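Local atomic coordinates of pili retraction protein PilT (Thermus thermophilus, PDB entry 5FL3), a protein that probably binds and hydrolyses ATP to power the retraction of type IV pili. Residues V20-A31 with Q97-V107; S147-I157 with E173-V183. One frame throughout, in Å; residues are numbered along the deposited sequence.

Overall arrangement
From the N terminus, helix 11-21 turns into strand 26-30, and interaction 1 pairs this strand with strand 100-108, closing a long loop that holds most of the antiparallel sheet and helices 53-63 and 66-72. The chain then enters the mixed-sheet domain, where helix 146-160 follows the phosphate-binding loop. Interaction 2 closes a much shorter loop through strand 164-169, laying residues 173-183 along that helix. The two contacts follow in series, neither nested nor crossed, their centres about 27 Å apart. They touch through the Arg106-Glu173 salt bridge, which joins the N-terminal sheet to the ATPase domain. ADP meets both: Ser25 of interaction 1 touches it, and Ser147 and Thr148 of interaction 2 grip its phosphates.

Interaction 1: residues V20-A31 with Q97-V107; sequences VQARASDIHLQA and QRGSFGLVMRV
Ile27 and Met105 form a hydrogen-bonded antiparallel pair, with Ile27 N to Met105 O and Met105 N to Ile27 O both 2.8 Å. Leu29 and Leu103 pair likewise, and a further bond runs from Val107 N to Ser25 O. Between the Ile27-Met105 and Leu29-Leu103 pairs, Val104 faces His28 in a non-hydrogen-bonded pair. Its CB lies beside Ile27 O. From there CG1, anti to the backbone N (chi1 178°), reaches over one face of the His28 imidazole, 4.3 Å from the ring centroid, a CH-pi contact displaced toward the rim. CG2 passes 3.9 Å from His28 CD2 and also meets the amide of Gln30, whose OE1 lies against Gly102 CA. A water binds that same Gln30 OE1 at 2.7 Å and also Ala31 N, Gln97 NE2 and Phe101 O. On the other face Leu29 and Leu103 lie side by side, CB to CB 3.8 Å. Helix 53-63 covers both leucines, Ile59 touching each. Strand 36-39 flanks 26-30 and strand 88-97 flanks 100-107, so the pair forms the centre of the antiparallel N-terminal sheet, probably the PAS-like domain of PilT relatives.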
loop_
_atom_site.group_PDB
_atom_site.type_symbol
_atom_site.label_atom_id
_atom_site.label_comp_id
_atom_site.label_asym_id
_atom_site.label_seq_id
_atom_site.Cartn_x
_atom_site.Cartn_y
_atom_site.Cartn_z
ATOM N N VAL A 20 13.548 -13.962 7.828
ATOM C CA VAL A 20 13.462 -12.509 7.843
ATOM C C VAL A 20 14.666 -11.866 7.142
ATOM O O VAL A 20 14.498 -10.928 6.354
ATOM C CB VAL A 20 13.348 -11.969 9.274
ATOM C CG1 VAL A 20 13.317 -10.457 9.254
ATOM C CG2 VAL A 20 12.105 -12.533 9.959
ATOM N N GLN A 21 15.869 -12.386 7.397
ATOM C CA GLN A 21 17.075 -11.830 6.780
ATOM C C GLN A 21 17.109 -12.053 5.264
ATOM O O GLN A 21 17.754 -11.294 4.529
ATOM C CB GLN A 21 18.321 -12.416 7.435
ATOM C CG GLN A 21 18.597 -11.829 8.815
ATOM C CD GLN A 21 19.828 -12.417 9.474
ATOM O OE1 GLN A 21 20.168 -13.587 9.263
ATOM N NE2 GLN A 21 20.514 -11.599 10.274
ATOM N N ALA A 22 16.396 -13.077 4.802
ATOM C CA ALA A 22 16.183 -13.288 3.374
ATOM C C ALA A 22 15.149 -12.325 2.770
ATOM O O ALA A 22 14.825 -12.436 1.593
ATOM C CB ALA A 22 15.756 -14.730 3.119
ATOM N N ARG A 23 14.636 -11.402 3.584
ATOM C CA ARG A 23 13.624 -10.405 3.187
ATOM C C ARG A 23 12.218 -10.980 2.982
ATOM O O ARG A 23 11.442 -10.492 2.150
ATOM C CB ARG A 23 14.052 -9.658 1.922
ATOM C CG ARG A 23 15.128 -8.604 2.164
ATOM C CD ARG A 23 15.508 -7.944 0.865
ATOM N NE ARG A 23 15.786 -8.943 -0.162
ATOM C CZ ARG A 23 15.078 -9.081 -1.278
ATOM N NH1 ARG A 23 14.047 -8.273 -1.513
ATOM N NH2 ARG A 23 15.405 -10.020 -2.162
ATOM N N ALA A 24 11.880 -11.994 3.769
ATOM C CA ALA A 24 10.538 -12.557 3.703
ATOM C C ALA A 24 9.533 -11.555 4.221
ATOM O O ALA A 24 9.656 -11.080 5.341
ATOM C CB ALA A 24 10.440 -13.850 4.505
ATOM N N SER A 25 8.528 -11.262 3.405
ATOM C CA SER A 25 7.393 -10.480 3.838
ATOM C C SER A 25 6.376 -11.357 4.572
ATOM O O SER A 25 5.669 -10.894 5.472
ATOM C CB SER A 25 6.748 -9.811 2.641
ATOM O OG SER A 25 6.469 -10.784 1.668
ATOM N N ASP A 26 6.316 -12.628 4.182
ATOM C CA ASP A 26 5.301 -13.549 4.686
ATOM C C ASP A 26 5.890 -14.943 4.827
ATOM O O ASP A 26 6.653 -15.399 3.958
ATOM C CB ASP A 26 4.079 -13.598 3.754
ATOM C CG ASP A 26 3.456 -12.227 3.514
ATOM O OD1 ASP A 26 3.856 -11.525 2.551
ATOM O OD2 ASP A 26 2.550 -11.861 4.293
ATOM N N ILE A 27 5.539 -15.604 5.923
ATOM C CA ILE A 27 5.952 -16.976 6.167
ATOM C C ILE A 27 4.737 -17.903 6.249
ATOM O O ILE A 27 3.820 -17.697 7.055
ATOM C CB ILE A 27 6.782 -17.091 7.466
ATOM C CG1 ILE A 27 8.047 -16.230 7.375
ATOM C CG2 ILE A 27 7.141 -18.546 7.752
ATOM C CD1 ILE A 27 8.650 -15.932 8.710
ATOM N N HIS A 28 4.739 -18.917 5.393
ATOM C CA HIS A 28 3.690 -19.918 5.376
ATOM C C HIS A 28 4.181 -21.255 5.941
ATOM O O HIS A 28 5.127 -21.849 5.426
ATOM C CB HIS A 28 3.170 -20.094 3.951
ATOM C CG HIS A 28 2.415 -18.903 3.437
ATOM N ND1 HIS A 28 3.026 -17.704 3.138
ATOM C CD2 HIS A 28 1.095 -18.721 3.196
ATOM C CE1 HIS A 28 2.122 -16.841 2.716
ATOM N NE2 HIS A 28 0.943 -17.437 2.734
ATOM N N LEU A 29 3.536 -21.705 7.013
ATOM C CA LEU A 29 3.803 -23.002 7.646
ATOM C C LEU A 29 2.559 -23.910 7.563
ATOM O O LEU A 29 1.614 -23.779 8.357
ATOM C CB LEU A 29 4.247 -22.790 9.101
ATOM C CG LEU A 29 5.523 -21.933 9.189
ATOM C CD1 LEU A 29 6.040 -21.746 10.604
ATOM C CD2 LEU A 29 6.617 -22.529 8.294
ATOM N N GLN A 30 2.563 -24.810 6.582
ATOM C CA GLN A 30 1.408 -25.643 6.278
ATOM C C GLN A 30 1.802 -27.113 6.140
ATOM O O GLN A 30 2.801 -27.425 5.494
ATOM C CB GLN A 30 0.733 -25.181 4.984
ATOM C CG GLN A 30 0.192 -23.777 4.983
ATOM C CD GLN A 30 -1.007 -23.596 5.911
ATOM O OE1 GLN A 30 -1.485 -24.548 6.526
ATOM N NE2 GLN A 30 -1.491 -22.367 6.014
ATOM N N ALA A 31 1.002 -28.009 6.711
ATOM C CA ALA A 31 1.283 -29.440 6.622
ATOM C C ALA A 31 1.327 -29.924 5.168
ATOM O O ALA A 31 0.448 -29.600 4.361
ATOM C CB ALA A 31 0.247 -30.248 7.425
ATOM N N GLN A 97 -6.627 -26.677 8.841
ATOM C CA GLN A 97 -7.000 -27.101 7.505
ATOM C C GLN A 97 -6.726 -28.585 7.358
ATOM O O GLN A 97 -5.635 -29.067 7.686
ATOM C CB GLN A 97 -6.262 -26.267 6.447
ATOM C CG GLN A 97 -4.766 -26.451 6.387
ATOM C CD GLN A 97 -4.368 -27.577 5.449
ATOM O OE1 GLN A 97 -5.122 -27.960 4.570
ATOM N NE2 GLN A 97 -3.173 -28.098 5.630
ATOM N N ARG A 98 -7.746 -29.305 6.902
ATOM C CA ARG A 98 -7.693 -30.759 6.741
ATOM C C ARG A 98 -7.185 -31.474 7.997
ATOM O O ARG A 98 -6.311 -32.350 7.938
ATOM C CB ARG A 98 -6.850 -31.120 5.516
ATOM C CG ARG A 98 -7.552 -30.727 4.217
ATOM C CD ARG A 98 -6.765 -31.100 2.991
ATOM N NE ARG A 98 -6.291 -32.474 3.059
ATOM C CZ ARG A 98 -5.523 -33.042 2.135
ATOM N NH1 ARG A 98 -5.154 -32.345 1.058
ATOM N NH2 ARG A 98 -5.129 -34.305 2.287
ATOM N N GLY A 99 -7.749 -31.075 9.134
ATOM C CA GLY A 99 -7.466 -31.698 10.412
ATOM C C GLY A 99 -6.173 -31.212 11.031
ATOM O O GLY A 99 -5.751 -31.679 12.092
ATOM N N SER A 100 -5.540 -30.255 10.372
ATOM C CA SER A 100 -4.193 -29.907 10.768
ATOM C C SER A 100 -4.045 -28.419 10.999
ATOM O O SER A 100 -4.750 -27.616 10.368
ATOM C CB SER A 100 -3.211 -30.382 9.706
ATOM O OG SER A 100 -1.927 -29.914 10.020
ATOM N N PHE A 101 -3.144 -28.048 11.903
ATOM C CA PHE A 101 -2.861 -26.627 12.118
ATOM C C PHE A 101 -2.080 -26.056 10.949
ATOM O O PHE A 101 -1.297 -26.755 10.283
ATOM C CB PHE A 101 -2.099 -26.379 13.424
ATOM C CG PHE A 101 -2.971 -26.423 14.648
ATOM C CD1 PHE A 101 -4.061 -25.575 14.773
ATOM C CD2 PHE A 101 -2.716 -27.323 15.673
ATOM C CE1 PHE A 101 -4.886 -25.616 15.902
ATOM C CE2 PHE A 101 -3.533 -27.364 16.810
ATOM C CZ PHE A 101 -4.615 -26.507 16.921
ATOM N N GLY A 102 -2.336 -24.782 10.687
ATOM C CA GLY A 102 -1.581 -24.016 9.717
ATOM C C GLY A 102 -1.147 -22.716 10.357
ATOM O O GLY A 102 -1.706 -22.282 11.361
ATOM N N LEU A 103 -0.154 -22.070 9.769
ATOM C CA LEU A 103 0.384 -20.864 10.357
ATOM C C LEU A 103 0.823 -19.905 9.267
ATOM O O LEU A 103 1.561 -20.277 8.345
ATOM C CB LEU A 103 1.551 -21.211 11.273
ATOM C CG LEU A 103 1.856 -20.325 12.479
ATOM C CD1 LEU A 103 0.627 -20.198 13.341
ATOM C CD2 LEU A 103 3.031 -20.895 13.282
ATOM N N VAL A 104 0.339 -18.673 9.339
ATOM C CA VAL A 104 0.785 -17.654 8.406
ATOM C C VAL A 104 1.286 -16.473 9.207
ATOM O O VAL A 104 0.541 -15.875 9.976
ATOM C CB VAL A 104 -0.319 -17.199 7.433
ATOM C CG1 VAL A 104 0.223 -16.098 6.544
ATOM C CG2 VAL A 104 -0.801 -18.368 6.585
ATOM N N MET A 105 2.563 -16.162 9.037
ATOM C CA MET A 105 3.197 -15.106 9.795
ATOM C C MET A 105 3.552 -13.947 8.878
ATOM O O MET A 105 4.196 -14.157 7.841
ATOM C CB MET A 105 4.439 -15.647 10.479
ATOM C CG MET A 105 4.183 -16.970 11.139
ATOM S SD MET A 105 5.617 -17.559 12.038
ATOM C CE MET A 105 5.944 -16.179 13.135
ATOM N N ARG A 106 3.120 -12.738 9.237
ATOM C CA ARG A 106 3.508 -11.539 8.480
ATOM C C ARG A 106 4.545 -10.699 9.235
ATOM O O ARG A 106 4.383 -10.413 10.427
ATOM C CB ARG A 106 2.281 -10.685 8.165
ATOM C CG ARG A 106 2.601 -9.400 7.421
ATOM C CD ARG A 106 1.323 -8.634 7.127
ATOM N NE ARG A 106 0.530 -8.481 8.346
ATOM C CZ ARG A 106 0.701 -7.502 9.232
ATOM N NH1 ARG A 106 1.639 -6.578 9.027
ATOM N NH2 ARG A 106 -0.060 -7.448 10.322
ATOM N N VAL A 107 5.615 -10.304 8.560
ATOM C CA VAL A 107 6.595 -9.448 9.220
ATOM C C VAL A 107 6.119 -7.996 9.244
ATOM O O VAL A 107 5.793 -7.446 8.208
ATOM C CB VAL A 107 7.969 -9.509 8.537
ATOM C CG1 VAL A 107 9.002 -8.670 9.323
ATOM C CG2 VAL A 107 8.426 -10.960 8.386
HETATM O O HOH W 1 -1.363 -26.926 7.751
#

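Interaction 2: residues S147-I157 with E173-V183; sequences STTLAALIDHI and EFLHKHKKSLV. With ADP (adenosine-5'-diphosphate), chain B.
Ala151 and Phe174 make the first of two CH-pi contacts: Ala151 CB sits over one face of the phenyl ring, 3.8 Å from its centroid, while Thr148 OG1 lies at the ring edge. One turn on, Ile154 CG2 stands over the His176 imidazole, 3.8 Å from the centroid and 17° off the ring normal, and Ala151 O lies in the ring plane near CE1. The same Ile154 CG2 also touches Val183 CG1. The charged contact is a salt bridge, Lys179 NZ to Asp155 OD1 at 2.7 Å, made on the syn lone pair. Asp155 CG is anti to the backbone N (chi1 -178°), which carries the carboxylate toward residues 173-183, where the extended Lys179 meets it. A water joins the same OD1 to His176 ND1. Replacing Asp155 by alanine removes the carboxylate and is likely to leave the Lys179 ammonium without its mate and His176 ND1 without this water link. Phosphate binding occupies the helix start: Ser147 N (2.8 Å) and Ser147 OG (2.7 Å) bind ADP O3B, and Thr148 OG1 binds ADP O2A at 2.6 Å, backed by a weak bond from Thr148 N. This is the helix start of a P-loop NTPase, where the Walker A residues hold the nucleotide's phosphates.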
loop_
_atom_site.group_PDB
_atom_site.type_symbol
_atom_site.label_atom_id
_atom_site.label_comp_id
_atom_site.label_asym_id
_atom_site.label_seq_id
_atom_site.Cartn_x
_atom_site.Cartn_y
_atom_site.Cartn_z
ATOM N N SER A 147 1.241 0.283 0.509
ATOM C CA SER A 147 1.617 0.424 1.923
ATOM C C SER A 147 2.992 1.065 2.089
ATOM O O SER A 147 3.241 1.838 3.022
ATOM C CB SER A 147 1.639 -0.943 2.618
ATOM O OG SER A 147 0.408 -1.603 2.480
ATOM N N THR A 148 3.882 0.701 1.174
ATOM C CA THR A 148 5.276 1.089 1.239
ATOM C C THR A 148 5.442 2.523 0.789
ATOM O O THR A 148 6.148 3.311 1.414
ATOM C CB THR A 148 6.143 0.157 0.377
ATOM O OG1 THR A 148 5.922 -1.205 0.781
ATOM C CG2 THR A 148 7.577 0.481 0.569
ATOM N N THR A 149 4.781 2.879 -0.298
ATOM C CA THR A 149 4.848 4.256 -0.712
ATOM C C THR A 149 4.319 5.135 0.413
ATOM O O THR A 149 4.958 6.142 0.774
ATOM C CB THR A 149 4.090 4.471 -1.982
ATOM O OG1 THR A 149 4.806 3.816 -3.034
ATOM C CG2 THR A 149 3.970 5.957 -2.283
ATOM N N LEU A 150 3.196 4.718 1.012
ATOM C CA LEU A 150 2.605 5.466 2.128
ATOM C C LEU A 150 3.553 5.549 3.324
ATOM O O LEU A 150 3.704 6.610 3.919
ATOM C CB LEU A 150 1.284 4.846 2.568
ATOM C CG LEU A 150 0.094 5.058 1.623
ATOM C CD1 LEU A 150 -1.125 4.362 2.193
ATOM C CD2 LEU A 150 -0.184 6.523 1.371
ATOM N N ALA A 151 4.202 4.438 3.664
ATOM C CA ALA A 151 5.110 4.446 4.790
ATOM C C ALA A 151 6.300 5.398 4.549
ATOM O O ALA A 151 6.779 6.027 5.481
ATOM C CB ALA A 151 5.584 3.063 5.075
ATOM N N ALA A 152 6.771 5.508 3.306
ATOM C CA ALA A 152 7.917 6.365 2.992
ATOM C C ALA A 152 7.448 7.791 3.095
ATOM O O ALA A 152 8.155 8.655 3.601
ATOM C CB ALA A 152 8.484 6.083 1.576
ATOM N N LEU A 153 6.236 8.021 2.619
ATOM C CA LEU A 153 5.648 9.347 2.622
ATOM C C LEU A 153 5.385 9.846 4.058
ATOM O O LEU A 153 5.637 10.992 4.370
ATOM C CB LEU A 153 4.369 9.330 1.791
ATOM C CG LEU A 153 3.588 10.623 1.771
ATOM C CD1 LEU A 153 4.517 11.722 1.291
ATOM C CD2 LEU A 153 2.375 10.493 0.877
ATOM N N ILE A 154 4.910 8.976 4.934
ATOM C CA ILE A 154 4.656 9.353 6.316
ATOM C C ILE A 154 5.971 9.637 7.042
ATOM O O ILE A 154 6.075 10.568 7.845
ATOM C CB ILE A 154 3.870 8.234 7.066
ATOM C CG1 ILE A 154 2.450 8.102 6.514
ATOM C CG2 ILE A 154 3.850 8.476 8.570
ATOM C CD1 ILE A 154 1.652 7.029 7.166
ATOM N N ASP A 155 6.973 8.819 6.743
ATOM C CA ASP A 155 8.292 8.918 7.356
ATOM C C ASP A 155 8.946 10.253 7.039
ATOM O O ASP A 155 9.635 10.838 7.864
ATOM C CB ASP A 155 9.168 7.758 6.864
ATOM C CG ASP A 155 10.552 7.753 7.489
ATOM O OD1 ASP A 155 10.650 7.531 8.716
ATOM O OD2 ASP A 155 11.542 7.946 6.741
ATOM N N HIS A 156 8.717 10.729 5.827
ATOM C CA HIS A 156 9.303 11.976 5.377
ATOM C C HIS A 156 8.737 13.142 6.127
ATOM O O HIS A 156 9.465 14.060 6.505
ATOM C CB HIS A 156 9.059 12.191 3.896
ATOM C CG HIS A 156 9.633 13.473 3.393
ATOM N ND1 HIS A 156 10.987 13.649 3.182
ATOM C CD2 HIS A 156 9.044 14.651 3.081
ATOM C CE1 HIS A 156 11.201 14.875 2.747
ATOM N NE2 HIS A 156 10.041 15.505 2.678
ATOM N N ILE A 157 7.418 13.106 6.297
ATOM C CA ILE A 157 6.679 14.079 7.095
ATOM C C ILE A 157 7.139 14.052 8.563
ATOM O O ILE A 157 7.446 15.087 9.172
ATOM C CB ILE A 157 5.163 13.796 7.005
ATOM C CG1 ILE A 157 4.657 14.121 5.602
ATOM C CG2 ILE A 157 4.393 14.585 8.048
ATOM C CD1 ILE A 157 3.255 13.665 5.354
ATOM N N GLU A 173 1.178 -2.220 8.731
ATOM C CA GLU A 173 2.219 -2.870 7.939
ATOM C C GLU A 173 3.604 -2.364 8.330
ATOM O O GLU A 173 4.573 -3.115 8.326
ATOM C CB GLU A 173 1.979 -2.653 6.432
ATOM C CG GLU A 173 0.670 -3.262 5.857
ATOM C CD GLU A 173 0.700 -4.786 5.778
ATOM O OE1 GLU A 173 1.776 -5.370 6.085
ATOM O OE2 GLU A 173 -0.350 -5.402 5.426
ATOM N N PHE A 174 3.683 -1.086 8.673
ATOM C CA PHE A 174 4.926 -0.453 9.111
ATOM C C PHE A 174 4.745 0.218 10.463
ATOM O O PHE A 174 3.718 0.861 10.702
ATOM C CB PHE A 174 5.387 0.580 8.092
ATOM C CG PHE A 174 5.902 -0.019 6.833
ATOM C CD1 PHE A 174 7.238 -0.371 6.718
ATOM C CD2 PHE A 174 5.054 -0.243 5.763
ATOM C CE1 PHE A 174 7.716 -0.930 5.557
ATOM C CE2 PHE A 174 5.523 -0.803 4.602
ATOM C CZ PHE A 174 6.854 -1.151 4.496
ATOM N N LEU A 175 5.739 0.069 11.342
ATOM C CA LEU A 175 5.748 0.762 12.633
ATOM C C LEU A 175 6.609 2.027 12.580
ATOM O O LEU A 175 7.804 1.977 12.268
ATOM C CB LEU A 175 6.248 -0.162 13.734
ATOM C CG LEU A 175 5.319 -1.335 13.990
ATOM C CD1 LEU A 175 5.996 -2.339 14.914
ATOM C CD2 LEU A 175 3.995 -0.841 14.568
ATOM N N HIS A 176 5.994 3.163 12.876
ATOM C CA HIS A 176 6.716 4.429 12.907
ATOM C C HIS A 176 7.049 4.800 14.329
ATOM O O HIS A 176 6.224 4.633 15.236
ATOM C CB HIS A 176 5.897 5.556 12.284
ATOM C CG HIS A 176 5.572 5.346 10.844
ATOM N ND1 HIS A 176 6.403 5.763 9.827
ATOM C CD2 HIS A 176 4.501 4.776 10.244
ATOM C CE1 HIS A 176 5.853 5.464 8.663
ATOM N NE2 HIS A 176 4.701 4.860 8.889
ATOM N N LYS A 177 8.254 5.306 14.537
ATOM C CA LYS A 177 8.558 5.892 15.827
ATOM C C LYS A 177 8.346 7.406 15.740
ATOM O O LYS A 177 8.252 7.966 14.654
ATOM C CB LYS A 177 9.975 5.533 16.272
ATOM C CG LYS A 177 11.048 6.033 15.362
ATOM C CD LYS A 177 12.399 5.489 15.764
ATOM C CE LYS A 177 13.505 6.078 14.891
ATOM N NZ LYS A 177 13.729 7.534 15.180
ATOM N N HIS A 178 8.201 8.041 16.890
ATOM C CA HIS A 178 8.132 9.495 16.992
ATOM C C HIS A 178 9.459 10.084 16.497
ATOM O O HIS A 178 10.540 9.618 16.863
ATOM C CB HIS A 178 7.808 9.885 18.452
ATOM C CG HIS A 178 8.113 11.307 18.817
ATOM N ND1 HIS A 178 7.396 12.383 18.327
ATOM C CD2 HIS A 178 9.031 11.829 19.673
ATOM C CE1 HIS A 178 7.876 13.504 18.842
ATOM N NE2 HIS A 178 8.870 13.193 19.661
ATOM N N LYS A 179 9.380 11.053 15.595
ATOM C CA LYS A 179 10.564 11.801 15.207
ATOM C C LYS A 179 10.242 13.268 15.429
ATOM O O LYS A 179 10.217 13.725 16.583
ATOM C CB LYS A 179 10.971 11.500 13.768
ATOM C CG LYS A 179 11.400 10.037 13.595
ATOM C CD LYS A 179 11.820 9.702 12.167
ATOM C CE LYS A 179 12.118 8.207 12.021
ATOM N NZ LYS A 179 12.472 7.816 10.630
ATOM N N LYS A 180 9.949 13.997 14.361
ATOM C CA LYS A 180 9.523 15.377 14.535
ATOM C C LYS A 180 8.012 15.458 14.731
ATOM O O LYS A 180 7.509 16.416 15.305
ATOM C CB LYS A 180 9.962 16.226 13.345
ATOM C CG LYS A 180 9.952 17.729 13.613
ATOM C CD LYS A 180 11.089 18.454 12.864
ATOM C CE LYS A 180 11.053 19.976 13.128
ATOM N NZ LYS A 180 12.302 20.678 12.683
ATOM N N SER A 181 7.300 14.443 14.249
ATOM C CA SER A 181 5.838 14.370 14.339
ATOM C C SER A 181 5.376 13.370 15.369
ATOM O O SER A 181 6.146 12.527 15.802
ATOM C CB SER A 181 5.229 13.972 12.999
ATOM O OG SER A 181 5.445 14.956 12.019
ATOM N N LEU A 182 4.115 13.483 15.771
ATOM C CA LEU A 182 3.440 12.389 16.451
ATOM C C LEU A 182 2.846 11.471 15.386
ATOM O O LEU A 182 2.278 11.928 14.397
ATOM C CB LEU A 182 2.340 12.884 17.381
ATOM C CG LEU A 182 2.747 13.776 18.539
ATOM C CD1 LEU A 182 1.499 14.165 19.339
ATOM C CD2 LEU A 182 3.745 13.043 19.398
ATOM N N VAL A 183 3.006 10.174 15.572
ATOM C CA VAL A 183 2.427 9.218 14.659
ATOM C C VAL A 183 1.562 8.283 15.482
ATOM O O VAL A 183 2.071 7.463 16.236
ATOM C CB VAL A 183 3.501 8.446 13.878
ATOM C CG1 VAL A 183 2.860 7.597 12.791
ATOM C CG2 VAL A 183 4.443 9.414 13.249
HETATM P PB ADP B . 0.300 -3.207 -1.281
HETATM O O1B ADP B . -0.287 -4.591 -1.043
HETATM O O2B ADP B . -0.092 -2.592 -2.607
HETATM O O3B ADP B . 0.153 -2.253 -0.118
HETATM P PA ADP B . 3.011 -3.549 -0.273
HETATM O O1A ADP B . 2.482 -4.490 0.796
HETATM O O2A ADP B . 3.614 -2.198 0.098
HETATM O O3A ADP B . 1.891 -3.420 -1.440
HETATM O "O5'" ADP B . 4.150 -4.312 -1.120
HETATM C "C5'" ADP B . 4.147 -5.722 -1.354
HETATM C "C4'" ADP B . 5.610 -6.147 -1.508
HETATM O "O4'" ADP B . 6.250 -5.350 -2.510
HETATM C "C3'" ADP B . 6.403 -5.982 -0.219
HETATM O "O3'" ADP B . 7.068 -7.225 0.008
HETATM C "C2'" ADP B . 7.388 -4.847 -0.487
HETATM O "O2'" ADP B . 8.694 -5.101 0.041
HETATM C "C1'" ADP B . 7.457 -4.755 -2.005
HETATM N N9 ADP B . 7.574 -3.348 -2.494
HETATM C C8 ADP B . 6.867 -2.291 -2.035
HETATM N N7 ADP B . 7.188 -1.142 -2.688
HETATM C C5 ADP B . 8.138 -1.458 -3.596
HETATM C C6 ADP B . 8.922 -0.721 -4.616
HETATM N N6 ADP B . 8.730 0.606 -4.785
HETATM N N1 ADP B . 9.818 -1.433 -5.369
HETATM C C2 ADP B . 10.002 -2.760 -5.204
HETATM N N3 ADP B . 9.321 -3.492 -4.297
HETATM C C4 ADP B . 8.394 -2.913 -3.473
HETATM O O HOH W 2 8.713 7.313 10.635
#